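Local coordinates for protein acetylxylan esterase / glucomannan deacetylase (PDB 2W9X) that removes acetyl groups from plant cell-wall polysaccharides, deacetylating both xylan and glucomannan with a large preference for the latter, at residues His31-Arg35 with Asp191-Asn195; Tyr56-Ala60 with Phe124-Tyr128; Asp73-Phe77 with Val88-Pro92; Thr115-Ser119 with Ala196-Phe200. All blocks are in the same frame, centred on the assembly; numbering follows the deposited sequence.

Contact 1: His31-Arg35 with Asp191-Asn195; sequences HIGGR and DYQIN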
loop_
_atom_site.group_PDB
_atom_site.type_symbol
_atom_site.label_atom_id
_atom_site.label_comp_id
_atom_site.label_asym_id
_atom_site.label_seq_id
_atom_site.Cartn_x
_atom_site.Cartn_y
_atom_site.Cartn_z
ATOM N N HIS B 31 28.551 -18.415 -4.863
ATOM C CA HIS B 31 27.206 -18.022 -4.466
ATOM C C HIS B 31 26.424 -17.679 -5.731
ATOM O O HIS B 31 26.959 -17.039 -6.636
ATOM C CB HIS B 31 27.276 -16.801 -3.540
ATOM C CG HIS B 31 25.952 -16.138 -3.298
ATOM N ND1 HIS B 31 25.018 -16.640 -2.416
ATOM C CD2 HIS B 31 25.410 -15.014 -3.817
ATOM C CE1 HIS B 31 23.959 -15.849 -2.398
ATOM N NE2 HIS B 31 24.169 -14.856 -3.244
ATOM N N ILE B 32 25.170 -18.118 -5.786
ATOM C CA ILE B 32 24.318 -17.928 -6.966
ATOM C C ILE B 32 23.141 -17.008 -6.674
ATOM O O ILE B 32 22.421 -17.191 -5.686
ATOM C CB ILE B 32 23.754 -19.272 -7.506
ATOM C CG1 ILE B 32 24.879 -20.246 -7.840
ATOM C CG2 ILE B 32 22.851 -19.029 -8.725
ATOM C CD1 ILE B 32 24.600 -21.690 -7.393
ATOM N N GLY B 33 22.963 -16.017 -7.541
ATOM C CA GLY B 33 21.737 -15.245 -7.579
ATOM C C GLY B 33 20.879 -15.621 -8.773
ATOM O O GLY B 33 21.379 -15.785 -9.888
ATOM N N GLY B 34 19.579 -15.769 -8.536
ATOM C CA GLY B 34 18.660 -16.077 -9.614
ATOM C C GLY B 34 18.474 -17.568 -9.785
ATOM O O GLY B 34 19.220 -18.382 -9.202
ATOM N N ARG B 35 17.463 -17.913 -10.582
ATOM C CA ARG B 35 17.068 -19.291 -10.817
ATOM C C ARG B 35 18.085 -19.976 -11.708
ATOM O O ARG B 35 18.351 -19.534 -12.822
ATOM C CB ARG B 35 15.675 -19.356 -11.445
ATOM C CG ARG B 35 14.569 -19.017 -10.486
ATOM C CD ARG B 35 13.237 -19.042 -11.186
ATOM N NE ARG B 35 12.138 -18.872 -10.243
ATOM C CZ ARG B 35 10.856 -18.878 -10.586
ATOM N NH1 ARG B 35 10.500 -19.044 -11.858
ATOM N NH2 ARG B 35 9.929 -18.732 -9.650
ATOM N N ASP B 191 19.991 -10.229 -1.927
ATOM C CA ASP B 191 20.014 -11.104 -3.083
ATOM C C ASP B 191 18.725 -10.926 -3.875
ATOM O O ASP B 191 17.700 -10.509 -3.323
ATOM C CB ASP B 191 20.240 -12.559 -2.661
ATOM C CG ASP B 191 21.691 -12.842 -2.361
ATOM O OD1 ASP B 191 22.559 -12.572 -3.226
ATOM O OD2 ASP B 191 21.963 -13.316 -1.245
ATOM N N TYR B 192 18.772 -11.181 -5.178
ATOM C CA TYR B 192 17.585 -10.942 -5.994
ATOM C C TYR B 192 17.375 -11.978 -7.058
ATOM O O TYR B 192 18.335 -12.569 -7.559
ATOM C CB TYR B 192 17.598 -9.534 -6.639
ATOM C CG TYR B 192 18.827 -9.195 -7.478
ATOM C CD1 TYR B 192 18.854 -9.428 -8.856
ATOM C CD2 TYR B 192 19.952 -8.599 -6.892
ATOM C CE1 TYR B 192 19.978 -9.104 -9.624
ATOM C CE2 TYR B 192 21.068 -8.249 -7.652
ATOM C CZ TYR B 192 21.076 -8.501 -9.006
ATOM O OH TYR B 192 22.194 -8.161 -9.728
ATOM N N GLN B 193 16.100 -12.185 -7.380
ATOM C CA GLN B 193 15.670 -12.945 -8.544
ATOM C C GLN B 193 14.799 -12.027 -9.395
ATOM O O GLN B 193 13.934 -11.331 -8.867
ATOM C CB GLN B 193 14.874 -14.187 -8.117
ATOM C CG GLN B 193 15.728 -15.281 -7.465
ATOM C CD GLN B 193 15.035 -16.643 -7.461
ATOM O OE1 GLN B 193 15.602 -17.641 -7.005
ATOM N NE2 GLN B 193 13.800 -16.686 -7.964
ATOM N N ILE B 194 15.050 -12.017 -10.704
ATOM C CA ILE B 194 14.268 -11.227 -11.666
ATOM C C ILE B 194 13.542 -12.207 -12.583
ATOM O O ILE B 194 14.031 -12.582 -13.642
ATOM C CB ILE B 194 15.134 -10.233 -12.498
ATOM C CG1 ILE B 194 16.103 -9.436 -11.600
ATOM C CG2 ILE B 194 14.247 -9.316 -13.359
ATOM C CD1 ILE B 194 15.430 -8.505 -10.553
ATOM N N ASN B 195 12.361 -12.623 -12.158
ATOM C CA ASN B 195 11.573 -13.560 -12.937
ATOM C C ASN B 195 10.592 -12.802 -13.819
ATOM O O ASN B 195 9.415 -12.636 -13.494
ATOM C CB ASN B 195 10.903 -14.556 -12.001
ATOM C CG ASN B 195 11.919 -15.369 -11.236
ATOM O OD1 ASN B 195 12.936 -15.798 -11.801
ATOM N ND2 ASN B 195 11.679 -15.563 -9.943
HETATM O O HOH W 1 18.802 -15.141 -5.973
HETATM O O HOH W 2 15.778 -15.889 -11.565
#

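Contact 2: Tyr56-Ala60 with Phe124-Tyr128; sequences YFETA and FLGFY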
loop_
_atom_site.group_PDB
_atom_site.type_symbol
_atom_site.label_atom_id
_atom_site.label_comp_id
_atom_site.label_asym_id
_atom_site.label_seq_id
_atom_site.Cartn_x
_atom_site.Cartn_y
_atom_site.Cartn_z
ATOM N N TYR B 56 23.291 -14.143 -11.514
ATOM C CA TYR B 56 24.674 -13.802 -11.147
ATOM C C TYR B 56 25.378 -14.872 -10.316
ATOM O O TYR B 56 24.731 -15.677 -9.631
ATOM C CB TYR B 56 24.761 -12.431 -10.448
ATOM C CG TYR B 56 23.951 -12.289 -9.176
ATOM C CD1 TYR B 56 24.519 -12.572 -7.930
ATOM C CD2 TYR B 56 22.622 -11.848 -9.218
ATOM C CE1 TYR B 56 23.782 -12.436 -6.756
ATOM C CE2 TYR B 56 21.874 -11.706 -8.050
ATOM C CZ TYR B 56 22.459 -11.998 -6.821
ATOM O OH TYR B 56 21.732 -11.851 -5.664
ATOM N N PHE B 57 26.708 -14.860 -10.390
ATOM C CA PHE B 57 27.581 -15.774 -9.643
ATOM C C PHE B 57 28.687 -14.971 -8.955
ATOM O O PHE B 57 29.306 -14.087 -9.579
ATOM C CB PHE B 57 28.207 -16.810 -10.583
ATOM C CG PHE B 57 27.204 -17.581 -11.398
ATOM C CD1 PHE B 57 26.694 -18.799 -10.932
ATOM C CD2 PHE B 57 26.781 -17.109 -12.635
ATOM C CE1 PHE B 57 25.769 -19.511 -11.681
ATOM C CE2 PHE B 57 25.849 -17.824 -13.391
ATOM C CZ PHE B 57 25.345 -19.021 -12.915
ATOM N N GLU B 58 28.921 -15.265 -7.675
ATOM C CA GLU B 58 29.923 -14.550 -6.888
ATOM C C GLU B 58 30.927 -15.505 -6.273
ATOM O O GLU B 58 30.582 -16.645 -5.923
ATOM C CB GLU B 58 29.284 -13.708 -5.789
ATOM C CG GLU B 58 28.570 -12.465 -6.311
ATOM C CD GLU B 58 27.736 -11.788 -5.255
ATOM O OE1 GLU B 58 28.048 -10.631 -4.929
ATOM O OE2 GLU B 58 26.772 -12.406 -4.744
ATOM N N THR B 59 32.168 -15.032 -6.158
ATOM C CA THR B 59 33.215 -15.756 -5.428
ATOM C C THR B 59 34.229 -14.814 -4.762
ATOM O O THR B 59 34.267 -13.612 -5.064
ATOM C CB THR B 59 33.918 -16.823 -6.302
ATOM O OG1 THR B 59 34.603 -17.737 -5.447
ATOM C CG2 THR B 59 34.918 -16.206 -7.278
ATOM N N ALA B 60 35.047 -15.376 -3.865
ATOM C CA ALA B 60 36.026 -14.620 -3.094
ATOM C C ALA B 60 37.214 -15.511 -2.765
ATOM O O ALA B 60 37.040 -16.682 -2.393
ATOM C CB ALA B 60 35.397 -14.070 -1.811
ATOM N N PHE B 124 27.075 -21.734 -17.153
ATOM C CA PHE B 124 28.318 -21.329 -16.508
ATOM C C PHE B 124 28.891 -22.550 -15.800
ATOM O O PHE B 124 28.163 -23.265 -15.098
ATOM C CB PHE B 124 28.061 -20.192 -15.517
ATOM C CG PHE B 124 29.286 -19.716 -14.779
ATOM C CD1 PHE B 124 30.398 -19.236 -15.469
ATOM C CD2 PHE B 124 29.304 -19.698 -13.385
ATOM C CE1 PHE B 124 31.522 -18.780 -14.778
ATOM C CE2 PHE B 124 30.422 -19.229 -12.687
ATOM C CZ PHE B 124 31.524 -18.766 -13.385
ATOM N N LEU B 125 30.190 -22.779 -15.988
ATOM C CA LEU B 125 30.864 -23.959 -15.451
ATOM C C LEU B 125 31.807 -23.680 -14.269
ATOM O O LEU B 125 32.567 -24.565 -13.869
ATOM C CB LEU B 125 31.614 -24.703 -16.568
ATOM C CG LEU B 125 30.810 -25.313 -17.719
ATOM C CD1 LEU B 125 31.708 -26.147 -18.624
ATOM C CD2 LEU B 125 29.722 -26.177 -17.165
ATOM N N GLY B 126 31.777 -22.464 -13.723
ATOM C CA GLY B 126 32.497 -22.176 -12.477
ATOM C C GLY B 126 33.721 -21.276 -12.523
ATOM O O GLY B 126 34.204 -20.896 -13.600
ATOM N N PHE B 127 34.204 -20.947 -11.315
ATOM C CA PHE B 127 35.410 -20.145 -11.085
ATOM C C PHE B 127 36.590 -21.048 -10.715
ATOM O O PHE B 127 36.591 -21.652 -9.635
ATOM C CB PHE B 127 35.182 -19.162 -9.926
ATOM C CG PHE B 127 34.089 -18.151 -10.167
ATOM C CD1 PHE B 127 34.322 -17.025 -10.956
ATOM C CD2 PHE B 127 32.841 -18.303 -9.570
ATOM C CE1 PHE B 127 33.319 -16.081 -11.170
ATOM C CE2 PHE B 127 31.831 -17.362 -9.777
ATOM C CZ PHE B 127 32.072 -16.246 -10.578
ATOM N N TYR B 128 37.600 -21.100 -11.590
ATOM C CA TYR B 128 38.752 -21.997 -11.429
ATOM C C TYR B 128 40.052 -21.257 -11.085
ATOM O O TYR B 128 40.280 -20.133 -11.563
ATOM C CB TYR B 128 38.922 -22.879 -12.675
ATOM C CG TYR B 128 37.928 -24.022 -12.721
ATOM C CD1 TYR B 128 38.351 -25.337 -12.577
ATOM C CD2 TYR B 128 36.558 -23.781 -12.879
ATOM C CE1 TYR B 128 37.441 -26.394 -12.603
ATOM C CE2 TYR B 128 35.636 -24.832 -12.901
ATOM C CZ TYR B 128 36.085 -26.133 -12.765
ATOM O OH TYR B 128 35.184 -27.178 -12.787
#

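Contact 3: Asp73-Phe77 with Val88-Pro92; sequences DQNIF and VINKP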
loop_
_atom_site.group_PDB
_atom_site.type_symbol
_atom_site.label_atom_id
_atom_site.label_comp_id
_atom_site.label_asym_id
_atom_site.label_seq_id
_atom_site.Cartn_x
_atom_site.Cartn_y
_atom_site.Cartn_z
ATOM N N ASP B 73 26.842 -19.123 -25.553
ATOM C CA ASP B 73 26.904 -18.244 -26.724
ATOM C C ASP B 73 25.598 -17.455 -26.903
ATOM O O ASP B 73 25.295 -16.978 -27.997
ATOM C CB ASP B 73 27.236 -19.048 -27.996
ATOM C CG ASP B 73 26.091 -19.960 -28.443
ATOM O OD1 ASP B 73 25.145 -20.190 -27.655
ATOM O OD2 ASP B 73 26.144 -20.455 -29.592
ATOM N N GLN B 74 24.832 -17.327 -25.822
ATOM C CA GLN B 74 23.511 -16.706 -25.877
ATOM C C GLN B 74 23.470 -15.344 -25.199
ATOM O O GLN B 74 22.679 -14.500 -25.574
ATOM C CB GLN B 74 22.466 -17.623 -25.225
ATOM C CG GLN B 74 22.208 -18.930 -25.978
ATOM C CD GLN B 74 21.625 -18.683 -27.348
ATOM O OE1 GLN B 74 20.598 -18.030 -27.486
ATOM N NE2 GLN B 74 22.283 -19.200 -28.371
ATOM N N ASN B 75 24.322 -15.146 -24.197
ATOM C CA ASN B 75 24.279 -13.948 -23.361
ATOM C C ASN B 75 25.471 -13.011 -23.487
ATOM O O ASN B 75 26.571 -13.426 -23.840
ATOM C CB ASN B 75 24.144 -14.356 -21.893
ATOM C CG ASN B 75 22.822 -14.997 -21.597
ATOM O OD1 ASN B 75 22.741 -16.213 -21.346
ATOM N ND2 ASN B 75 21.763 -14.201 -21.647
ATOM N N ILE B 76 25.228 -11.738 -23.188
ATOM C CA ILE B 76 26.293 -10.807 -22.842
ATOM C C ILE B 76 26.335 -10.775 -21.314
ATOM O O ILE B 76 25.285 -10.820 -20.657
ATOM C CB ILE B 76 26.055 -9.373 -23.407
ATOM C CG1 ILE B 76 25.694 -9.410 -24.899
ATOM C CG2 ILE B 76 27.284 -8.482 -23.166
ATOM C CD1 ILE B 76 25.300 -8.030 -25.505
ATOM N N PHE B 77 27.548 -10.714 -20.762
ATOM C CA PHE B 77 27.767 -10.661 -19.324
ATOM C C PHE B 77 28.609 -9.452 -19.009
ATOM O O PHE B 77 29.343 -8.962 -19.860
ATOM C CB PHE B 77 28.587 -11.878 -18.836
ATOM C CG PHE B 77 27.907 -13.199 -19.012
ATOM C CD1 PHE B 77 27.151 -13.747 -17.976
ATOM C CD2 PHE B 77 28.047 -13.913 -20.197
ATOM C CE1 PHE B 77 26.524 -14.987 -18.126
ATOM C CE2 PHE B 77 27.434 -15.152 -20.355
ATOM C CZ PHE B 77 26.673 -15.690 -19.320
ATOM N N VAL B 88 32.967 -6.175 -20.086
ATOM C CA VAL B 88 31.971 -6.859 -20.925
ATOM C C VAL B 88 32.491 -8.200 -21.473
ATOM O O VAL B 88 33.585 -8.270 -22.047
ATOM C CB VAL B 88 31.501 -5.953 -22.102
ATOM C CG1 VAL B 88 30.563 -6.699 -23.041
ATOM C CG2 VAL B 88 30.805 -4.717 -21.573
ATOM N N ILE B 89 31.697 -9.256 -21.287
ATOM C CA ILE B 89 31.963 -10.559 -21.896
ATOM C C ILE B 89 30.774 -10.952 -22.777
ATOM O O ILE B 89 29.689 -11.276 -22.287
ATOM C CB ILE B 89 32.280 -11.634 -20.842
ATOM C CG1 ILE B 89 33.428 -11.166 -19.936
ATOM C CG2 ILE B 89 32.650 -12.946 -21.516
ATOM C CD1 ILE B 89 33.495 -11.894 -18.600
ATOM N N ASN B 90 31.002 -10.920 -24.084
ATOM C CA ASN B 90 29.948 -11.004 -25.085
ATOM C C ASN B 90 29.862 -12.374 -25.762
ATOM O O ASN B 90 30.717 -12.712 -26.578
ATOM C CB ASN B 90 30.184 -9.899 -26.129
ATOM C CG ASN B 90 29.037 -9.749 -27.108
ATOM O OD1 ASN B 90 28.534 -10.730 -27.655
ATOM N ND2 ASN B 90 28.627 -8.508 -27.348
ATOM N N LYS B 91 28.824 -13.150 -25.441
ATOM C CA LYS B 91 28.665 -14.509 -25.986
ATOM C C LYS B 91 29.994 -15.287 -26.031
ATOM O O LYS B 91 30.468 -15.659 -27.113
ATOM C CB LYS B 91 28.038 -14.468 -27.378
ATOM C CG LYS B 91 26.659 -13.882 -27.412
ATOM C CD LYS B 91 26.113 -13.890 -28.819
ATOM C CE LYS B 91 24.653 -13.522 -28.800
ATOM N NZ LYS B 91 24.024 -13.658 -30.130
ATOM N N PRO B 92 30.603 -15.534 -24.855
ATOM C CA PRO B 92 31.911 -16.198 -24.789
ATOM C C PRO B 92 31.934 -17.594 -25.430
ATOM O O PRO B 92 32.982 -18.040 -25.893
ATOM C CB PRO B 92 32.161 -16.311 -23.282
ATOM C CG PRO B 92 30.788 -16.245 -22.666
ATOM C CD PRO B 92 30.093 -15.225 -23.506
HETATM O O HOH W 3 24.778 -16.627 -30.862
#

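Contact 4: Thr115-Ser119 with Ala196-Phe200; sequences TETQS and ASSGF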
loop_
_atom_site.group_PDB
_atom_site.type_symbol
_atom_site.label_atom_id
_atom_site.label_comp_id
_atom_site.label_asym_id
_atom_site.label_seq_id
_atom_site.Cartn_x
_atom_site.Cartn_y
_atom_site.Cartn_z
ATOM N N THR B 115 21.637 -9.865 -20.618
ATOM C CA THR B 115 20.678 -9.990 -21.710
ATOM C C THR B 115 19.518 -10.942 -21.382
ATOM O O THR B 115 19.559 -11.677 -20.393
ATOM C CB THR B 115 21.380 -10.466 -22.982
ATOM O OG1 THR B 115 22.233 -11.566 -22.656
ATOM C CG2 THR B 115 22.221 -9.342 -23.605
ATOM N N GLU B 116 18.476 -10.890 -22.210
ATOM C CA GLU B 116 17.310 -11.736 -22.060
ATOM C C GLU B 116 17.352 -12.845 -23.097
ATOM O O GLU B 116 17.685 -12.598 -24.267
ATOM C CB GLU B 116 16.019 -10.933 -22.237
ATOM C CG GLU B 116 14.766 -11.794 -22.072
ATOM C CD GLU B 116 13.468 -11.029 -22.201
ATOM O OE1 GLU B 116 13.395 -10.044 -22.969
ATOM O OE2 GLU B 116 12.497 -11.434 -21.533
ATOM N N THR B 117 17.015 -14.053 -22.642
ATOM C CA THR B 117 16.922 -15.254 -23.466
ATOM C C THR B 117 15.554 -15.886 -23.215
ATOM O O THR B 117 15.345 -16.533 -22.181
ATOM C CB THR B 117 18.008 -16.290 -23.081
ATOM O OG1 THR B 117 18.006 -16.484 -21.654
ATOM C CG2 THR B 117 19.406 -15.850 -23.537
ATOM N N GLN B 118 14.615 -15.681 -24.138
ATOM C CA GLN B 118 13.252 -16.218 -23.972
ATOM C C GLN B 118 13.073 -17.634 -24.510
ATOM O O GLN B 118 12.173 -18.363 -24.083
ATOM C CB GLN B 118 12.216 -15.275 -24.593
ATOM C CG GLN B 118 12.051 -13.978 -23.802
ATOM C CD GLN B 118 11.039 -13.033 -24.413
ATOM O OE1 GLN B 118 11.252 -12.495 -25.500
ATOM N NE2 GLN B 118 9.937 -12.805 -23.704
ATOM N N SER B 119 13.933 -18.023 -25.443
ATOM C CA SER B 119 13.770 -19.303 -26.120
ATOM C C SER B 119 15.009 -20.182 -26.047
ATOM O O SER B 119 15.061 -21.231 -26.695
ATOM C CB SER B 119 13.347 -19.075 -27.572
ATOM O OG SER B 119 14.212 -18.155 -28.210
ATOM N N ALA B 196 11.127 -12.315 -14.929
ATOM C CA ALA B 196 10.388 -11.509 -15.873
ATOM C C ALA B 196 10.662 -12.008 -17.284
ATOM O O ALA B 196 11.717 -12.548 -17.553
ATOM C CB ALA B 196 10.806 -10.037 -15.747
ATOM N N SER B 197 9.718 -11.777 -18.188
ATOM C CA SER B 197 9.875 -12.172 -19.574
ATOM C C SER B 197 9.092 -11.178 -20.399
ATOM O O SER B 197 7.962 -10.858 -20.045
ATOM C CB SER B 197 9.317 -13.594 -19.775
ATOM O OG SER B 197 9.642 -14.085 -21.060
ATOM N N SER B 198 9.701 -10.677 -21.474
ATOM C CA SER B 198 9.129 -9.589 -22.264
ATOM C C SER B 198 7.865 -9.978 -23.025
ATOM O O SER B 198 7.813 -11.035 -23.640
ATOM C CB SER B 198 10.162 -9.031 -23.260
ATOM O OG SER B 198 11.256 -8.433 -22.595
ATOM N N GLY B 199 6.864 -9.098 -22.994
ATOM C CA GLY B 199 5.624 -9.305 -23.746
ATOM C C GLY B 199 4.510 -9.993 -22.969
ATOM O O GLY B 199 3.370 -10.071 -23.446
ATOM N N PHE B 200 4.814 -10.465 -21.761
ATOM C CA PHE B 200 3.869 -11.340 -21.042
ATOM C C PHE B 200 2.998 -10.575 -20.034
ATOM O O PHE B 200 3.403 -9.537 -19.496
ATOM C CB PHE B 200 4.577 -12.548 -20.385
ATOM C CG PHE B 200 5.019 -13.616 -21.374
ATOM C CD1 PHE B 200 4.137 -14.611 -21.790
ATOM C CD2 PHE B 200 6.331 -13.612 -21.894
ATOM C CE1 PHE B 200 4.536 -15.595 -22.716
ATOM C CE2 PHE B 200 6.745 -14.576 -22.810
ATOM C CZ PHE B 200 5.847 -15.581 -23.222
HETATM O O HOH W 4 13.096 -13.330 -19.713
#

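Contact 1: His31-Arg35 with Asp191-Asn195
Arg35 lays the aliphatic part of its side chain across the side chains of Gln193 and Asn195, with its CD 3.3 Å from OD1 of Asn195. A long, flexible residue suits this place: its chain packs here while its guanidinium, which has ND2 of Asn195 over one face, reaches on to the carbonyl of Tyr219 and the rings of Tyr219 and Trp52, and Asn195 in turn gives ND2 to Glu146.

At the other end the contact is direct and polar. His31 NE2 donates to Asp191 OD1 at 2.8 Å, with the carboxylate oxygen at the ring edge, where a nitrogen proton points. Asp191 OD1 also receives Tyr56 OH and a salt bridge from Arg141, so one buried charge is well compensated.

The backbones, running 18° apart, are not sheet partners. One water joins them, Gly34 N (2.8 Å) to Tyr192 O (3.1 Å); a second joins Arg35 N (2.8 Å) to the side chain of Asn195 (OD1, 2.9 Å). Gly34, at phi 91°, has a conformation that a CB would obstruct, and its CA comes 3.7 Å from Gln193 CG.

Strand 31-33, paired with strand 56-62 in the N-terminal beta domain, is set against edge strand 191-196 of the parallel esterase sheet, which is hydrogen-bonded to strand 144-149 and packs Tyr192 and Ile194 on helix 180-187.

Contact 2: Tyr56-Ala60 with Phe124-Tyr128
This is face-to-face packing between two antiparallel sheets of the N-terminal domain, a beta-sandwich of the galactose-binding-domain-like kind. Strands 56-60 and 124-128 belong to opposing layers; their axes approach to 8.4 Å, 17° apart in direction.

Phenylalanine, bulky and flat, fills such a gap well. Phe57 and Phe124 meet obliquely, their centroids 4.7 Å apart and planes at 42°, while Phe124 CB makes a CH-pi contact 4.2 Å from the Phe57 ring centroid. Phe127 reaches across to Phe57, CE2 to CB at 3.8 Å, and receives Thr59 CG2 over its face, 3.7 Å from the ring centroid. Thr59 can line this apolar layer because its OG1 is hydrogen-bonded to Pro29 O. Irregular angles at Leu125 (psi 10°) and Gly126 (phi 110°) break the strand's alternation, turning both Phe124 and Phe127 inward. Leu111 and Val109 of strand 108-113 and Leu68 of strand 67-72 extend the core.

With only apolar, aromatic and CH-pi contacts joining the segments, cohesion rests on close fit and exclusion of water.

Contact 3: Asp73-Phe77 with Val88-Pro92
Lys91 carries the most extended side chain of the contact: chi2, chi3 and chi4 are all t, so its methylenes pass over the carbonyls of Asp73 and Gln74, with CD 3.3 Å from Asp73 O. The ammonium meets a water that accepts from NZ at 3.1 Å and donates to Asp73 O at 2.9 Å. Lysine, apolar along its length and charged at its tip, fits this edge. Asp73 takes the p rotamer, turning its carboxylate away from Lys91, and OD1 accepts Gln74 NE2 at 3.1 Å; Gln74 OE1 is hydrogen-bonded to Thr120.

The backbone beneath is the open end of the antiparallel hairpin of strands 76-81 and 87-93. Phe77 and Ile89 form a hydrogen-bonded pair, N to O 2.7 Å from Phe77 to Ile89 and 2.8 Å in return, and Ile76 faces Asn90 in a non-hydrogen-bonded pair. Beyond it Lys91 N reaches Asn75 O at 2.8 Å, although Lys91, with phi and psi both positive, turns the strand aside.

Phe77 and Ile89, both m at chi1, occupy one face, CB to CB 4.2 Å. There the edge of the Phe77 ring meets Pro92, CD2 to CD at 4.1 Å, and Phe70 of the opposing sheet covers the group. On the other face Ile76 sets CG2 3.7 Å from CG1 of Val88 and CD1 3.8 Å from Asn90 ND2; Phe171 of helix 167-173 packs on Ile76 and Lys91.

Contact 4: Thr115-Ser119 with Ala196-Phe200
Neither 115-119 nor most of 196-200 is regular: the first is extended as far as Thr117, and the second leaves its strand for a type II beta turn from Ser197 to Phe200. Gly199, at phi 93° and psi -7°, holds the third position of that turn, where a CB would collide with the preceding carbonyl. The two backbones stay apart, 6.9 Å between the CA atoms of Gln118 and Ser197, and long side chains span the gap.

Glu116, with chi1 and chi2 both t, extends fully and takes Ser198 with both oxygens: OE1 accepts Ser198 OG at 2.7 Å and OE2 accepts Ser198 N at 2.9 Å. A water lies 2.7 Å from both Glu116 OE2 and Ala196 O. Gln118 NE2 donates to Ser197 OG at 3.0 Å and Ser198 O at 2.8 Å, while its OE1 binds a glycerol, probably from the crystallisation liquor.

Beside this turn lies the inferred nucleophile Ser151, and Gly199, by similarity a transition-state stabiliser, probably contributes to the oxyanion hole. The directional hydrogen bonding is consistent with the N-terminal domain helping to hold the turn that carries Gly199, with a carboxylate and an amide supplying complementary acceptors and donors.

In the fold
Along the chain the order is 31-35, 56-60, 73-77, 88-92, 115-119, 124-128, then 191-195 running straight into 196-200. Contacts 2 and 3 lie within the N-terminal beta-sandwich, their centres 15 Å apart; contacts 1 and 4, also 15 Å apart, join it to the esterase domain: contact 1 sets the sandwich along strand 191-196, and contact 4 sets it on the turn that follows. Contact 1 touches contact 2 through neighbouring strands 31-33 and 56-62 and the Tyr56-Asp191 hydrogen bond. Contact 3 reaches contact 4 where Thr115 OG1 is hydrogen-bonded to Ile76 N. The sandwich core is thus connected, through both interdomain contacts, to the edge of the parallel sheet beside the catalytic centre.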